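Local coordinates for putative periplasmic protein (Bacteroides eggerthii, PDB 4HBR) that is of unknown function but belongs to the PF11396 family of putative periplasmic proteins and folds into a long antiparallel sheet with helices packed against it, at residues T42-T47 with V53-D58. Sequence-based numbering, arbitrary orientation.
Sequences TRVWFT and VMKQTD
Arg43 reaches across to Asp58 and takes its carboxylate end-on, NH2 to OD1 at 2.9 Å and NH1 to OD2 at 3.0 Å. The guanidinium and carboxylate planes are turned 44° apart, so the pairing is twisted: OD1 is approached on its syn side and OD2 from above the carboxylate plane. A bend at chi3 (-60°) brings the arginine head toward the neighbouring strand, where NH2 also donates to an in-plane lone pair of Gln56 OE1, 2.9 Å away. Both acceptors lie at the guanidinium edge, which should limit its rotation. The amide stands nearly upright to the guanidinium, 81° between planes. A water donates to Gln56 OE1 and accepts only weakly from Arg43 NE. All this decorates a beta hairpin of strands 40-46 and 52-58, central in the antiparallel meander, with Arg43 and Gln56 a hydrogen-bonded pair: Arg43 N to Gln56 O 3.0 Å, Gln56 N to Arg43 O 2.8 Å. Farther along the same face, selenomethionine Met54 runs beside Trp45 and, bending at chi3, sets its CE methyl over the six-membered ring, 3.4 Å from the centroid, a CH-pi contact with SE higher above the same face. Gln56 CD meets the indole obliquely at CH2. Asp27 takes the indole NE1, Leu134 O accepts from Gln56 NE2, and Thr87 is a second partner of Asp58 OD1. On the other face, which carries Val44 and Lys55, a water joins the hydroxyls of Thr42 and Thr57, while Phe40 O holds Thr42 OG1 as well.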
ATOM      1  N   THR A  42      -5.527   0.413  -6.646  1.00 44.45           N
ATOM      2  CA  THR A  42      -4.151   0.799  -6.919  1.00 41.89           C
ATOM      3  C   THR A  42      -3.954   2.281  -6.673  1.00 44.14           C
ATOM      4  O   THR A  42      -4.802   3.087  -7.036  1.00 45.81           O
ATOM      5  CB  THR A  42      -3.799   0.422  -8.386  1.00 48.14           C
ATOM      6  OG1 THR A  42      -4.109  -0.954  -8.601  1.00 48.25           O
ATOM      7  CG2 THR A  42      -2.333   0.692  -8.746  1.00 42.43           C
ATOM      8  N   ARG A  43      -2.828   2.636  -6.069  1.00 40.42           N
ATOM      9  CA  ARG A  43      -2.431   4.015  -5.806  1.00 40.18           C
ATOM     10  C   ARG A  43      -1.002   4.195  -6.288  1.00 44.02           C
ATOM     11  O   ARG A  43      -0.191   3.285  -6.128  1.00 43.90           O
ATOM     12  CB  ARG A  43      -2.573   4.374  -4.325  1.00 38.94           C
ATOM     13  CG  ARG A  43      -4.016   4.386  -3.838  1.00 41.18           C
ATOM     14  CD  ARG A  43      -4.112   4.515  -2.319  1.00 40.06           C
ATOM     15  NE  ARG A  43      -3.445   3.408  -1.609  1.00 47.34           N
ATOM     16  CZ  ARG A  43      -3.926   2.171  -1.459  1.00 51.44           C
ATOM     17  NH1 ARG A  43      -5.086   1.827  -2.006  1.00 46.48           N
ATOM     18  NH2 ARG A  43      -3.238   1.267  -0.777  1.00 35.35           N
ATOM     19  N   VAL A  44      -0.713   5.328  -6.955  1.00 40.54           N
ATOM     20  CA  VAL A  44       0.622   5.645  -7.490  1.00 39.15           C
ATOM     21  C   VAL A  44       0.974   7.065  -7.058  1.00 43.43           C
ATOM     22  O   VAL A  44       0.190   7.978  -7.304  1.00 43.17           O
ATOM     23  CB  VAL A  44       0.743   5.449  -9.048  1.00 41.86           C
ATOM     24  CG1 VAL A  44       2.194   5.599  -9.520  1.00 41.56           C
ATOM     25  CG2 VAL A  44       0.207   4.096  -9.475  1.00 40.33           C
ATOM     26  N   TRP A  45       2.140   7.240  -6.397  1.00 41.26           N
ATOM     27  CA  TRP A  45       2.661   8.534  -5.907  1.00 40.81           C
ATOM     28  C   TRP A  45       3.613   9.120  -6.926  1.00 44.73           C
ATOM     29  O   TRP A  45       4.463   8.409  -7.461  1.00 43.38           O
ATOM     30  CB  TRP A  45       3.392   8.374  -4.559  1.00 38.00           C
ATOM     31  CG  TRP A  45       2.508   8.251  -3.355  1.00 38.23           C
ATOM     32  CD1 TRP A  45       2.342   9.176  -2.364  1.00 41.56           C
ATOM     33  CD2 TRP A  45       1.669   7.137  -3.009  1.00 36.90           C
ATOM     34  NE1 TRP A  45       1.483   8.695  -1.403  1.00 39.94           N
ATOM     35  CE2 TRP A  45       1.039   7.453  -1.782  1.00 40.41           C
ATOM     36  CE3 TRP A  45       1.444   5.869  -3.582  1.00 37.34           C
ATOM     37  CZ2 TRP A  45       0.153   6.572  -1.145  1.00 39.10           C
ATOM     38  CZ3 TRP A  45       0.611   4.979  -2.923  1.00 37.74           C
ATOM     39  CH2 TRP A  45      -0.047   5.343  -1.735  1.00 38.34           C
ATOM     40  N   PHE A  46       3.501  10.418  -7.156  1.00 43.14           N
ATOM     41  CA  PHE A  46       4.332  11.167  -8.096  1.00 44.24           C
ATOM     42  C   PHE A  46       4.896  12.422  -7.478  1.00 50.74           C
ATOM     43  O   PHE A  46       4.192  13.105  -6.730  1.00 52.14           O
ATOM     44  CB  PHE A  46       3.496  11.585  -9.333  1.00 47.13           C
ATOM     45  CG  PHE A  46       3.084  10.468 -10.255  1.00 47.78           C
ATOM     46  CD1 PHE A  46       3.898  10.084 -11.312  1.00 50.39           C
ATOM     47  CD2 PHE A  46       1.862   9.813 -10.083  1.00 48.96           C
ATOM     48  CE1 PHE A  46       3.519   9.038 -12.160  1.00 50.43           C
ATOM     49  CE2 PHE A  46       1.473   8.777 -10.947  1.00 50.58           C
ATOM     50  CZ  PHE A  46       2.315   8.382 -11.964  1.00 48.43           C
ATOM     51  N   THR A  47       6.132  12.782  -7.853  1.00 48.33           N
ATOM     52  CA  THR A  47       6.713  14.080  -7.498  1.00 49.27           C
ATOM     53  C   THR A  47       6.067  15.115  -8.441  1.00 56.75           C
ATOM     54  O   THR A  47       5.591  14.715  -9.516  1.00 54.81           O
ATOM     55  CB  THR A  47       8.247  14.091  -7.628  1.00 56.21           C
ATOM     56  OG1 THR A  47       8.619  13.921  -8.993  1.00 58.08           O
ATOM     57  CG2 THR A  47       8.938  13.083  -6.732  1.00 54.84           C
ATOM     58  N   VAL A  53       7.256   7.464  -7.461  1.00 40.00           N
ATOM     59  CA  VAL A  53       8.114   7.130  -6.319  1.00 38.13           C
ATOM     60  C   VAL A  53       7.569   5.938  -5.519  1.00 39.58           C
ATOM     61  O   VAL A  53       8.302   5.347  -4.729  1.00 40.27           O
ATOM     62  CB  VAL A  53       8.361   8.362  -5.396  1.00 42.65           C
ATOM     63  CG1 VAL A  53       9.200   9.429  -6.108  1.00 44.03           C
ATOM     64  CG2 VAL A  53       7.054   8.957  -4.883  1.00 42.46           C
HETATM   65  N   MSE A  54       6.290   5.615  -5.686  1.00 33.91           N
HETATM   66  CA  MSE A  54       5.677   4.507  -4.976  1.00 32.18           C
HETATM   67  C   MSE A  54       4.406   4.043  -5.669  1.00 38.28           C
HETATM   68  O   MSE A  54       3.651   4.847  -6.210  1.00 39.15           O
HETATM   69  CB  MSE A  54       5.376   4.886  -3.506  1.00 33.11           C
HETATM   70  CG  MSE A  54       4.731   3.745  -2.695  1.00 36.34           C
HETATM   71 SE   MSE A  54       4.730   4.011  -0.787  0.75 41.25          SE
HETATM   72  CE  MSE A  54       3.664   5.558  -0.582  1.00 37.92           C
ATOM     73  N   LYS A  55       4.172   2.732  -5.613  1.00 34.96           N
ATOM     74  CA  LYS A  55       2.972   2.052  -6.095  1.00 35.34           C
ATOM     75  C   LYS A  55       2.427   1.215  -4.954  1.00 40.53           C
ATOM     76  O   LYS A  55       3.218   0.621  -4.210  1.00 36.78           O
ATOM     77  CB  LYS A  55       3.288   1.119  -7.274  1.00 35.87           C
ATOM     78  CG  LYS A  55       3.575   1.739  -8.600  1.00 51.52           C
ATOM     79  CD  LYS A  55       4.000   0.632  -9.565  1.00 49.70           C
ATOM     80  CE  LYS A  55       4.489   1.174 -10.893  1.00 59.88           C
ATOM     81  NZ  LYS A  55       5.035   0.093 -11.771  1.00 67.34           N
ATOM     82  N   GLN A  56       1.094   1.121  -4.838  1.00 39.11           N
ATOM     83  CA  GLN A  56       0.439   0.260  -3.855  1.00 38.17           C
ATOM     84  C   GLN A  56      -0.700  -0.485  -4.517  1.00 42.83           C
ATOM     85  O   GLN A  56      -1.477   0.117  -5.266  1.00 43.76           O
ATOM     86  CB  GLN A  56      -0.049   1.045  -2.633  1.00 39.37           C
ATOM     87  CG  GLN A  56       1.088   1.485  -1.719  1.00 42.62           C
ATOM     88  CD  GLN A  56       0.626   2.175  -0.478  1.00 44.41           C
ATOM     89  OE1 GLN A  56      -0.571   2.247  -0.164  1.00 41.38           O
ATOM     90  NE2 GLN A  56       1.577   2.742   0.233  1.00 35.28           N
ATOM     91  N   THR A  57      -0.764  -1.816  -4.286  1.00 38.46           N
ATOM     92  CA  THR A  57      -1.796  -2.731  -4.806  1.00 38.03           C
ATOM     93  C   THR A  57      -2.480  -3.369  -3.605  1.00 42.46           C
ATOM     94  O   THR A  57      -1.814  -4.084  -2.848  1.00 41.10           O
ATOM     95  CB  THR A  57      -1.159  -3.777  -5.755  1.00 41.77           C
ATOM     96  OG1 THR A  57      -0.566  -3.099  -6.856  1.00 45.00           O
ATOM     97  CG2 THR A  57      -2.142  -4.813  -6.273  1.00 38.16           C
ATOM     98  N   ASP A  58      -3.794  -3.098  -3.407  1.00 40.52           N
ATOM     99  CA  ASP A  58      -4.519  -3.701  -2.296  1.00 40.70           C
ATOM    100  C   ASP A  58      -4.973  -5.078  -2.695  1.00 45.66           C
ATOM    101  O   ASP A  58      -6.005  -5.242  -3.329  1.00 47.30           O
ATOM    102  CB  ASP A  58      -5.700  -2.845  -1.809  1.00 43.47           C
ATOM    103  CG  ASP A  58      -5.315  -1.582  -1.067  1.00 55.07           C
ATOM    104  OD1 ASP A  58      -4.137  -1.472  -0.642  1.00 55.84           O
ATOM    105  OD2 ASP A  58      -6.195  -0.717  -0.883  1.00 61.66           O
TER
HETATM  106  O   HOH W   1      -2.071  -2.676  -8.923  1.00 49.64           O
HETATM  107  O   HOH W   2      -2.476   4.471   0.859  1.00 51.34           O